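Local structure of Hydrogenase/urease maturation factor HypB (Helicobacter pylori, 4LPS) at residues S182-V187 and I210-S215. The protein is a metal-binding GTPase that is required for nickel insertion during maturation of [NiFe] hydrogenase and also for maturation of urease. Sequence-based numbering, arbitrary orientation.
Sequences SKADMV and IFLMSS. With GDP (guanosine-5'-diphosphate), chain D.
Ala-184 N donates a nearly straight hydrogen bond of 2.9 Å to Met-213 O. Ser-182 CA adds a CH...O contact to the same oxygen. The bond joins the first turn after strand 178-182 to the residue just after edge strand 210-212. The paths of 182-185 and 212-214 diverge by 68°. The 3-10 turn at 184-186 is closed by Met-186 N on Lys-183 O. Ala-184 CB packs on Leu-212 CD2 at 3.9 Å. Ser-214 OG donates to Asp-185 OD1 at 2.7 Å, approaching from above the carboxylate plane. Asp-185 turns CG between its own backbone N and carbonyl carbon (chi1 53°), and its carboxylate faces the base edge, where GDP N1 donates to OD1 and GDP N2 to OD2, each at 2.7 Å. This is the guanine-specificity site of P-loop GTPases, with Ser-182, Lys-183, Ala-184 and Asp-185 forming the (N/S/T)KxD motif. Ser-215 N donates to GDP O6 at 2.7 Å, on the same base. Lys-183 runs extended over the base, with CG 3.6 Å from GDP C5. Its NZ reaches GDP O4' at 3.0 Å and also hydrogen-bonds Gly-56 O of the P-loop. Ser-182 OG hydrogen-bonds Ser-57 O of that loop.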
loop_
_atom_site.group_PDB
_atom_site.type_symbol
_atom_site.label_atom_id
_atom_site.label_comp_id
_atom_site.label_asym_id
_atom_site.label_seq_id
_atom_site.Cartn_x
_atom_site.Cartn_y
_atom_site.Cartn_z
ATOM N N SER A 182 3.253 11.853 -1.312
ATOM C CA SER A 182 3.643 11.534 -2.679
ATOM C C SER A 182 3.552 12.765 -3.570
ATOM O O SER A 182 2.955 13.773 -3.183
ATOM C CB SER A 182 2.783 10.396 -3.235
ATOM O OG SER A 182 1.404 10.699 -3.176
ATOM N N LYS A 183 4.162 12.673 -4.752
ATOM C CA LYS A 183 4.285 13.803 -5.674
ATOM C C LYS A 183 4.924 15.002 -4.972
ATOM O O LYS A 183 4.477 16.142 -5.118
ATOM C CB LYS A 183 2.920 14.174 -6.265
ATOM C CG LYS A 183 2.115 12.960 -6.732
ATOM C CD LYS A 183 0.849 13.356 -7.484
ATOM C CE LYS A 183 0.041 12.122 -7.870
ATOM N NZ LYS A 183 -1.171 12.452 -8.682
ATOM N N ALA A 184 5.983 14.729 -4.216
ATOM C CA ALA A 184 6.660 15.754 -3.428
ATOM C C ALA A 184 7.322 16.826 -4.297
ATOM O O ALA A 184 7.655 17.909 -3.811
ATOM C CB ALA A 184 7.690 15.106 -2.515
ATOM N N ASP A 185 7.512 16.521 -5.578
ATOM C CA ASP A 185 8.001 17.503 -6.541
ATOM C C ASP A 185 7.047 18.690 -6.710
ATOM O O ASP A 185 7.437 19.736 -7.231
ATOM C CB ASP A 185 8.245 16.836 -7.897
ATOM C CG ASP A 185 7.037 16.064 -8.390
ATOM O OD1 ASP A 185 6.678 15.045 -7.761
ATOM O OD2 ASP A 185 6.446 16.470 -9.415
ATOM N N MET A 186 5.800 18.517 -6.274
ATOM C CA MET A 186 4.750 19.515 -6.482
ATOM C C MET A 186 4.517 20.446 -5.286
ATOM O O MET A 186 3.584 21.253 -5.301
ATOM C CB MET A 186 3.437 18.812 -6.841
ATOM C CG MET A 186 3.455 18.087 -8.182
ATOM S SD MET A 186 3.273 19.223 -9.569
ATOM C CE MET A 186 4.158 18.346 -10.858
ATOM N N VAL A 187 5.352 20.331 -4.254
ATOM C CA VAL A 187 5.149 21.077 -3.007
ATOM C C VAL A 187 5.071 22.591 -3.215
ATOM O O VAL A 187 4.194 23.257 -2.659
ATOM C CB VAL A 187 6.272 20.774 -1.991
ATOM C CG1 VAL A 187 6.309 21.821 -0.886
ATOM C CG2 VAL A 187 6.088 19.389 -1.401
ATOM N N ILE A 210 6.986 9.408 8.354
ATOM C CA ILE A 210 6.470 10.099 7.178
ATOM C C ILE A 210 7.558 10.200 6.111
ATOM O O ILE A 210 8.695 10.578 6.404
ATOM C CB ILE A 210 5.947 11.514 7.529
ATOM C CG1 ILE A 210 4.940 11.437 8.682
ATOM C CG2 ILE A 210 5.308 12.169 6.319
ATOM C CD1 ILE A 210 4.398 12.789 9.128
ATOM N N PHE A 211 7.207 9.859 4.876
ATOM C CA PHE A 211 8.164 9.885 3.775
ATOM C C PHE A 211 7.766 10.885 2.699
ATOM O O PHE A 211 6.621 10.897 2.248
ATOM C CB PHE A 211 8.294 8.494 3.149
ATOM C CG PHE A 211 8.900 7.467 4.060
ATOM C CD1 PHE A 211 8.095 6.682 4.874
ATOM C CD2 PHE A 211 10.273 7.285 4.105
ATOM C CE1 PHE A 211 8.647 5.737 5.714
ATOM C CE2 PHE A 211 10.834 6.338 4.942
ATOM C CZ PHE A 211 10.018 5.563 5.749
ATOM N N LEU A 212 8.718 11.716 2.289
ATOM C CA LEU A 212 8.555 12.540 1.100
ATOM C C LEU A 212 8.985 11.728 -0.110
ATOM O O LEU A 212 10.112 11.237 -0.166
ATOM C CB LEU A 212 9.374 13.828 1.204
ATOM C CG LEU A 212 8.787 14.966 2.039
ATOM C CD1 LEU A 212 9.859 15.998 2.361
ATOM C CD2 LEU A 212 7.621 15.617 1.307
ATOM N N MET A 213 8.086 11.572 -1.073
ATOM C CA MET A 213 8.369 10.737 -2.230
ATOM C C MET A 213 7.981 11.430 -3.523
ATOM O O MET A 213 6.934 12.068 -3.609
ATOM C CB MET A 213 7.636 9.396 -2.115
ATOM C CG MET A 213 7.593 8.602 -3.417
ATOM S SD MET A 213 6.952 6.928 -3.243
ATOM C CE MET A 213 7.917 6.348 -1.849
ATOM N N SER A 214 8.839 11.298 -4.527
ATOM C CA SER A 214 8.522 11.751 -5.872
ATOM C C SER A 214 9.005 10.724 -6.887
ATOM O O SER A 214 10.072 10.131 -6.721
ATOM C CB SER A 214 9.150 13.121 -6.142
ATOM O OG SER A 214 8.940 13.525 -7.481
ATOM N N SER A 215 8.207 10.505 -7.927
ATOM C CA SER A 215 8.608 9.639 -9.028
ATOM C C SER A 215 9.828 10.200 -9.755
ATOM O O SER A 215 10.513 9.484 -10.487
ATOM C CB SER A 215 7.448 9.452 -10.006
ATOM O OG SER A 215 7.032 10.696 -10.539
HETATM P PB GDP D . -2.841 5.767 -8.532
HETATM O O1B GDP D . -4.171 5.959 -9.215
HETATM O O2B GDP D . -2.319 4.373 -8.772
HETATM O O3B GDP D . -2.982 5.961 -7.042
HETATM O O3A GDP D . -1.798 6.856 -9.081
HETATM P PA GDP D . -1.156 6.802 -10.558
HETATM O O1A GDP D . 0.106 5.979 -10.544
HETATM O O2A GDP D . -2.134 6.287 -11.583
HETATM O "O5'" GDP D . -0.775 8.335 -10.808
HETATM C "C5'" GDP D . -1.765 9.271 -11.230
HETATM C "C4'" GDP D . -1.068 10.436 -11.914
HETATM O "O4'" GDP D . -0.097 11.001 -11.032
HETATM C "C3'" GDP D . -0.313 9.967 -13.144
HETATM O "O3'" GDP D . -0.484 10.953 -14.166
HETATM C "C2'" GDP D . 1.141 9.944 -12.732
HETATM O "O2'" GDP D . 1.982 10.272 -13.836
HETATM C "C1'" GDP D . 1.180 11.034 -11.678
HETATM N N9 GDP D . 2.239 10.826 -10.666
HETATM C C8 GDP D . 2.508 9.712 -9.958
HETATM N N7 GDP D . 3.543 9.929 -9.107
HETATM C C5 GDP D . 3.939 11.209 -9.258
HETATM C C6 GDP D . 4.969 12.100 -8.674
HETATM O O6 GDP D . 5.753 11.686 -7.796
HETATM N N1 GDP D . 5.037 13.364 -9.113
HETATM C C2 GDP D . 4.204 13.836 -10.060
HETATM N N2 GDP D . 4.324 15.124 -10.463
HETATM N N3 GDP D . 3.239 13.080 -10.636
HETATM C C4 GDP D . 3.067 11.790 -10.281
#